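Local coordinates for fucoxanthin chlorophyll a/c-binding protein Lhcq3 (Chaetoceros gracilis, PDB 6L4U), which probably captures light with its chlorophylls and carotenoids and passes the excitation energy to photosystem I in the diatom PSI-FCPI supercomplex, at residues E66-R71 with E171-R176. Residues are numbered along the deposited sequence.
Sequences ELKHGR and ELNNGR. With CLA (chlorophyll a), chain B.
The crossed pair of central membrane helices that defines the light-harvesting complex (LHC) fold meets here, helix 56-85 against helix 161-190, through the two ExxH/NxR signatures of the family. Both segments are regular alpha-helix; their axes approach to 8.1 Å at 62°. The register is pseudo-symmetric, L67 facing L172 and G70 facing G175, with the glycine CA atoms 3.6 Å apart. A CB on G175 would clash with G70 CA, so the close crossing depends on the absence of side chains. L67 (chi1 t, chi2 p) meets L172 (m, t), CD1 to CD2 at 3.8 Å. E171, t at chi1 and chi2, receives the extended R71 (m, t, t) in a buried salt bridge at the guanidinium edge: R71 NE to E171 OE2 is very short, 2.4 Å, while R71 NH1 bonds to P147 O. The nearest atoms of the E171 side chain and another chlorophyll a are about 2 Å apart, consistent with a ligand role as in LHC relatives. At the pseudo-equivalent site, R176 (m, t, t) brings its guanidinium face over E66 OE2, CZ 3.9 Å away; its NH1 is modelled 1.4 Å from CLA C2D, probably an overlap. E66, extended (t, t), ligates the chlorophyll magnesium, OE2 to MG 2.1 Å.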
ATOM      1  N   GLU X  66     -48.633  -9.434 -64.741  1.00 48.46           N
ATOM      2  CA  GLU X  66     -49.112 -10.195 -65.890  1.00 48.46           C
ATOM      3  C   GLU X  66     -48.537  -9.646 -67.183  1.00 48.46           C
ATOM      4  O   GLU X  66     -48.175 -10.409 -68.085  1.00 48.46           O
ATOM      5  CB  GLU X  66     -50.637 -10.172 -65.940  1.00 48.46           C
ATOM      6  CG  GLU X  66     -51.236 -11.054 -67.022  1.00 48.46           C
ATOM      7  CD  GLU X  66     -52.728 -10.862 -67.166  1.00 48.46           C
ATOM      8  OE1 GLU X  66     -53.189  -9.708 -67.094  1.00 48.46           O
ATOM      9  OE2 GLU X  66     -53.441 -11.867 -67.350  1.00 48.46           O
ATOM     10  N   LEU X  67     -48.433  -8.321 -67.279  1.00 46.42           N
ATOM     11  CA  LEU X  67     -47.867  -7.696 -68.466  1.00 46.42           C
ATOM     12  C   LEU X  67     -46.379  -7.989 -68.591  1.00 46.42           C
ATOM     13  O   LEU X  67     -45.873  -8.180 -69.700  1.00 46.42           O
ATOM     14  CB  LEU X  67     -48.118  -6.193 -68.422  1.00 46.42           C
ATOM     15  CG  LEU X  67     -47.687  -5.401 -69.650  1.00 46.42           C
ATOM     16  CD1 LEU X  67     -48.554  -5.774 -70.827  1.00 46.42           C
ATOM     17  CD2 LEU X  67     -47.762  -3.917 -69.370  1.00 46.42           C
ATOM     18  N   LYS X  68     -45.665  -8.059 -67.468  1.00 45.75           N
ATOM     19  CA  LYS X  68     -44.241  -8.354 -67.548  1.00 45.75           C
ATOM     20  C   LYS X  68     -43.981  -9.842 -67.713  1.00 45.75           C
ATOM     21  O   LYS X  68     -43.005 -10.223 -68.367  1.00 45.75           O
ATOM     22  CB  LYS X  68     -43.506  -7.820 -66.324  1.00 45.75           C
ATOM     23  CG  LYS X  68     -42.019  -7.665 -66.565  1.00 45.75           C
ATOM     24  CD  LYS X  68     -41.288  -7.291 -65.314  1.00 45.75           C
ATOM     25  CE  LYS X  68     -41.436  -5.821 -65.025  1.00 45.75           C
ATOM     26  NZ  LYS X  68     -40.825  -5.499 -63.710  1.00 45.75           N
ATOM     27  N   HIS X  69     -44.826 -10.695 -67.130  1.00 46.06           N
ATOM     28  CA  HIS X  69     -44.731 -12.125 -67.409  1.00 46.06           C
ATOM     29  C   HIS X  69     -45.063 -12.420 -68.859  1.00 46.06           C
ATOM     30  O   HIS X  69     -44.512 -13.358 -69.442  1.00 46.06           O
ATOM     31  CB  HIS X  69     -45.672 -12.919 -66.509  1.00 46.06           C
ATOM     32  CG  HIS X  69     -45.096 -13.282 -65.178  1.00 46.06           C
ATOM     33  ND1 HIS X  69     -45.262 -12.495 -64.060  1.00 46.06           N
ATOM     34  CD2 HIS X  69     -44.393 -14.365 -64.774  1.00 46.06           C
ATOM     35  CE1 HIS X  69     -44.669 -13.067 -63.030  1.00 46.06           C
ATOM     36  NE2 HIS X  69     -44.132 -14.203 -63.435  1.00 46.06           N
ATOM     37  N   GLY X  70     -45.961 -11.630 -69.449  1.00 46.78           N
ATOM     38  CA  GLY X  70     -46.306 -11.828 -70.844  1.00 46.78           C
ATOM     39  C   GLY X  70     -45.175 -11.459 -71.782  1.00 46.78           C
ATOM     40  O   GLY X  70     -44.816 -12.236 -72.668  1.00 46.78           O
ATOM     41  N   ARG X  71     -44.596 -10.272 -71.588  1.00 50.64           N
ATOM     42  CA  ARG X  71     -43.522  -9.796 -72.453  1.00 50.64           C
ATOM     43  C   ARG X  71     -42.268 -10.650 -72.336  1.00 50.64           C
ATOM     44  O   ARG X  71     -41.554 -10.830 -73.324  1.00 50.64           O
ATOM     45  CB  ARG X  71     -43.187  -8.347 -72.120  1.00 50.64           C
ATOM     46  CG  ARG X  71     -44.281  -7.363 -72.442  1.00 50.64           C
ATOM     47  CD  ARG X  71     -43.981  -6.027 -71.809  1.00 50.64           C
ATOM     48  NE  ARG X  71     -45.000  -5.038 -72.130  1.00 50.64           N
ATOM     49  CZ  ARG X  71     -44.960  -3.775 -71.728  1.00 50.64           C
ATOM     50  NH1 ARG X  71     -43.953  -3.348 -70.985  1.00 50.64           N
ATOM     51  NH2 ARG X  71     -45.929  -2.939 -72.072  1.00 50.64           N
ATOM     52  N   GLU X 171     -51.725  -7.546 -76.624  1.00 58.45           N
ATOM     53  CA  GLU X 171     -50.482  -7.765 -75.893  1.00 58.45           C
ATOM     54  C   GLU X 171     -50.685  -8.777 -74.779  1.00 58.45           C
ATOM     55  O   GLU X 171     -49.869  -9.689 -74.602  1.00 58.45           O
ATOM     56  CB  GLU X 171     -49.946  -6.451 -75.320  1.00 58.45           C
ATOM     57  CG  GLU X 171     -48.667  -6.634 -74.511  1.00 58.45           C
ATOM     58  CD  GLU X 171     -47.791  -5.396 -74.429  1.00 58.45           C
ATOM     59  OE1 GLU X 171     -48.051  -4.402 -75.125  1.00 58.45           O
ATOM     60  OE2 GLU X 171     -46.815  -5.423 -73.659  1.00 58.45           O
ATOM     61  N   LEU X 172     -51.781  -8.640 -74.033  1.00 55.39           N
ATOM     62  CA  LEU X 172     -52.034  -9.536 -72.914  1.00 55.39           C
ATOM     63  C   LEU X 172     -52.405 -10.932 -73.390  1.00 55.39           C
ATOM     64  O   LEU X 172     -51.914 -11.921 -72.841  1.00 55.39           O
ATOM     65  CB  LEU X 172     -53.125  -8.956 -72.019  1.00 55.39           C
ATOM     66  CG  LEU X 172     -52.659  -7.790 -71.145  1.00 55.39           C
ATOM     67  CD1 LEU X 172     -53.786  -7.275 -70.277  1.00 55.39           C
ATOM     68  CD2 LEU X 172     -51.475  -8.202 -70.293  1.00 55.39           C
ATOM     69  N   ASN X 173     -53.249 -11.032 -74.425  1.00 58.78           N
ATOM     70  CA  ASN X 173     -53.671 -12.340 -74.924  1.00 58.78           C
ATOM     71  C   ASN X 173     -52.511 -13.102 -75.551  1.00 58.78           C
ATOM     72  O   ASN X 173     -52.414 -14.324 -75.398  1.00 58.78           O
ATOM     73  CB  ASN X 173     -54.804 -12.183 -75.933  1.00 58.78           C
ATOM     74  CG  ASN X 173     -56.149 -12.006 -75.274  1.00 58.78           C
ATOM     75  OD1 ASN X 173     -56.818 -12.979 -74.936  1.00 58.78           O
ATOM     76  ND2 ASN X 173     -56.557 -10.760 -75.090  1.00 58.78           N
ATOM     77  N   ASN X 174     -51.620 -12.403 -76.255  1.00 60.95           N
ATOM     78  CA  ASN X 174     -50.411 -13.061 -76.735  1.00 60.95           C
ATOM     79  C   ASN X 174     -49.448 -13.329 -75.594  1.00 60.95           C
ATOM     80  O   ASN X 174     -48.636 -14.253 -75.671  1.00 60.95           O
ATOM     81  CB  ASN X 174     -49.740 -12.225 -77.822  1.00 60.95           C
ATOM     82  CG  ASN X 174     -50.514 -12.234 -79.124  1.00 60.95           C
ATOM     83  OD1 ASN X 174     -50.185 -12.973 -80.053  1.00 60.95           O
ATOM     84  ND2 ASN X 174     -51.556 -11.417 -79.196  1.00 60.95           N
ATOM     85  N   GLY X 175     -49.529 -12.539 -74.524  1.00 54.14           N
ATOM     86  CA  GLY X 175     -48.767 -12.857 -73.334  1.00 54.14           C
ATOM     87  C   GLY X 175     -49.317 -14.067 -72.605  1.00 54.14           C
ATOM     88  O   GLY X 175     -48.553 -14.919 -72.145  1.00 54.14           O
ATOM     89  N   ARG X 176     -50.651 -14.161 -72.502  1.00 53.96           N
ATOM     90  CA  ARG X 176     -51.293 -15.298 -71.846  1.00 53.96           C
ATOM     91  C   ARG X 176     -50.993 -16.604 -72.568  1.00 53.96           C
ATOM     92  O   ARG X 176     -50.835 -17.651 -71.933  1.00 53.96           O
ATOM     93  CB  ARG X 176     -52.806 -15.099 -71.790  1.00 53.96           C
ATOM     94  CG  ARG X 176     -53.327 -14.021 -70.873  1.00 53.96           C
ATOM     95  CD  ARG X 176     -54.726 -13.665 -71.334  1.00 53.96           C
ATOM     96  NE  ARG X 176     -55.200 -12.383 -70.841  1.00 53.96           N
ATOM     97  CZ  ARG X 176     -56.219 -12.219 -70.004  1.00 53.96           C
ATOM     98  NH1 ARG X 176     -56.902 -13.270 -69.500  1.00 53.96           N
ATOM     99  NH2 ARG X 176     -56.543 -10.984 -69.646  1.00 53.96           N
TER
HETATM  100 MG   CLA B 302     -54.190 -13.474 -66.159  1.00 52.12          MG
HETATM  101  CHA CLA B 302     -57.186 -11.787 -66.001  1.00 52.12           C
HETATM  102  CHB CLA B 302     -53.114 -11.638 -63.531  1.00 52.12           C
HETATM  103  CHC CLA B 302     -51.499 -15.449 -66.068  1.00 52.12           C
HETATM  104  CHD CLA B 302     -55.709 -15.726 -68.665  1.00 52.12           C
HETATM  105  NA  CLA B 302     -55.007 -12.017 -64.939  1.00 52.12           N
HETATM  106  C1A CLA B 302     -56.138 -11.430 -64.988  1.00 52.12           C
HETATM  107  C2A CLA B 302     -56.372 -10.352 -63.975  1.00 52.12           C
HETATM  108  C3A CLA B 302     -55.035 -10.274 -63.286  1.00 52.12           C
HETATM  109  C4A CLA B 302     -54.339 -11.391 -63.974  1.00 52.12           C
HETATM  110  CMA CLA B 302     -54.342  -8.963 -63.623  1.00 52.12           C
HETATM  111  CAA CLA B 302     -57.284 -11.084 -62.975  1.00 52.12           C
HETATM  112  CBA CLA B 302     -57.454 -10.536 -61.561  1.00 52.12           C
HETATM  113  CGA CLA B 302     -56.659 -11.301 -60.516  1.00 52.12           C
HETATM  114  O1A CLA B 302     -56.483 -10.823 -59.419  1.00 52.12           O
HETATM  115  O2A CLA B 302     -56.007 -12.568 -60.787  1.00 52.12           O
HETATM  116  NB  CLA B 302     -52.539 -13.517 -64.970  1.00 52.12           N
HETATM  117  C1B CLA B 302     -52.215 -12.692 -63.987  1.00 52.12           C
HETATM  118  C2B CLA B 302     -50.921 -12.971 -63.320  1.00 52.12           C
HETATM  119  C3B CLA B 302     -50.449 -14.137 -64.094  1.00 52.12           C
HETATM  120  C4B CLA B 302     -51.532 -14.370 -65.080  1.00 52.12           C
HETATM  121  CMB CLA B 302     -50.270 -12.250 -62.177  1.00 52.12           C
HETATM  122  CAB CLA B 302     -49.203 -14.917 -63.959  1.00 52.12           C
HETATM  123  CBB CLA B 302     -48.032 -14.343 -64.056  1.00 52.12           C
HETATM  124  NC  CLA B 302     -53.748 -15.237 -67.125  1.00 52.12           N
HETATM  125  C1C CLA B 302     -52.551 -15.827 -67.015  1.00 52.12           C
HETATM  126  C2C CLA B 302     -52.316 -16.960 -67.941  1.00 52.12           C
HETATM  127  C3C CLA B 302     -53.572 -17.028 -68.700  1.00 52.12           C
HETATM  128  C4C CLA B 302     -54.368 -15.933 -68.106  1.00 52.12           C
HETATM  129  CMC CLA B 302     -51.108 -17.831 -68.099  1.00 52.12           C
HETATM  130  CAC CLA B 302     -53.958 -17.985 -69.794  1.00 52.12           C
HETATM  131  CBC CLA B 302     -54.598 -19.150 -69.074  1.00 52.12           C
HETATM  132  ND  CLA B 302     -55.965 -13.820 -67.075  1.00 52.12           N
HETATM  133  C1D CLA B 302     -56.473 -14.589 -68.168  1.00 52.12           C
HETATM  134  C2D CLA B 302     -57.756 -14.135 -68.732  1.00 52.12           C
HETATM  135  C3D CLA B 302     -58.045 -13.001 -67.815  1.00 52.12           C
HETATM  136  C4D CLA B 302     -56.982 -12.897 -66.935  1.00 52.12           C
HETATM  137  CMD CLA B 302     -58.680 -14.608 -69.817  1.00 52.12           C
HETATM  138  CAD CLA B 302     -59.002 -11.920 -67.495  1.00 52.12           C
HETATM  139  OBD CLA B 302     -60.107 -11.702 -68.109  1.00 52.12           O
HETATM  140  CBD CLA B 302     -58.469 -11.125 -66.374  1.00 52.12           C
HETATM  141  CGD CLA B 302     -58.187  -9.747 -66.874  1.00 52.12           C
HETATM  142  O1D CLA B 302     -57.244  -9.526 -67.610  1.00 52.12           O
HETATM  143  O2D CLA B 302     -59.015  -8.648 -66.433  1.00 52.12           O
HETATM  144  CED CLA B 302     -58.477  -7.334 -66.481  1.00 52.12           C
HETATM  145  C1  CLA B 302     -54.706 -12.713 -60.221  1.00 52.12           C
HETATM  146  C2  CLA B 302     -53.910 -13.812 -60.878  1.00 52.12           C
HETATM  147  C3  CLA B 302     -52.876 -14.395 -60.252  1.00 52.12           C
HETATM  148  C4  CLA B 302     -52.464 -13.958 -58.873  1.00 52.12           C
HETATM  149  C5  CLA B 302     -52.125 -15.496 -60.964  1.00 52.12           C
HETATM  150  C6  CLA B 302     -50.956 -16.065 -60.173  1.00 52.12           C
HETATM  151  C7  CLA B 302     -50.816 -17.572 -60.355  1.00 52.12           C
HETATM  152  C8  CLA B 302     -51.814 -18.378 -59.532  1.00 52.12           C
HETATM  153  C9  CLA B 302     -51.879 -17.897 -58.089  1.00 52.12           C
HETATM  154  C10 CLA B 302     -51.413 -19.846 -59.573  1.00 52.12           C
HETATM  155  C11 CLA B 302     -51.485 -20.383 -60.993  1.00 52.12           C
HETATM  156  C12 CLA B 302     -50.869 -21.767 -61.115  1.00 52.12           C
HETATM  157  C13 CLA B 302     -51.507 -22.497 -62.289  1.00 52.12           C
HETATM  158  C14 CLA B 302     -52.640 -23.401 -61.820  1.00 52.12           C
HETATM  159  C15 CLA B 302     -50.454 -23.284 -63.057  1.00 52.12           C
HETATM  160  C16 CLA B 302     -50.945 -23.578 -64.468  1.00 52.12           C
HETATM  161  C17 CLA B 302     -49.795 -23.743 -65.456  1.00 52.12           C
HETATM  162  C18 CLA B 302     -50.122 -23.065 -66.784  1.00 52.12           C
HETATM  163  C19 CLA B 302     -51.430 -23.572 -67.375  1.00 52.12           C
HETATM  164  C20 CLA B 302     -48.991 -23.229 -67.789  1.00 52.12           C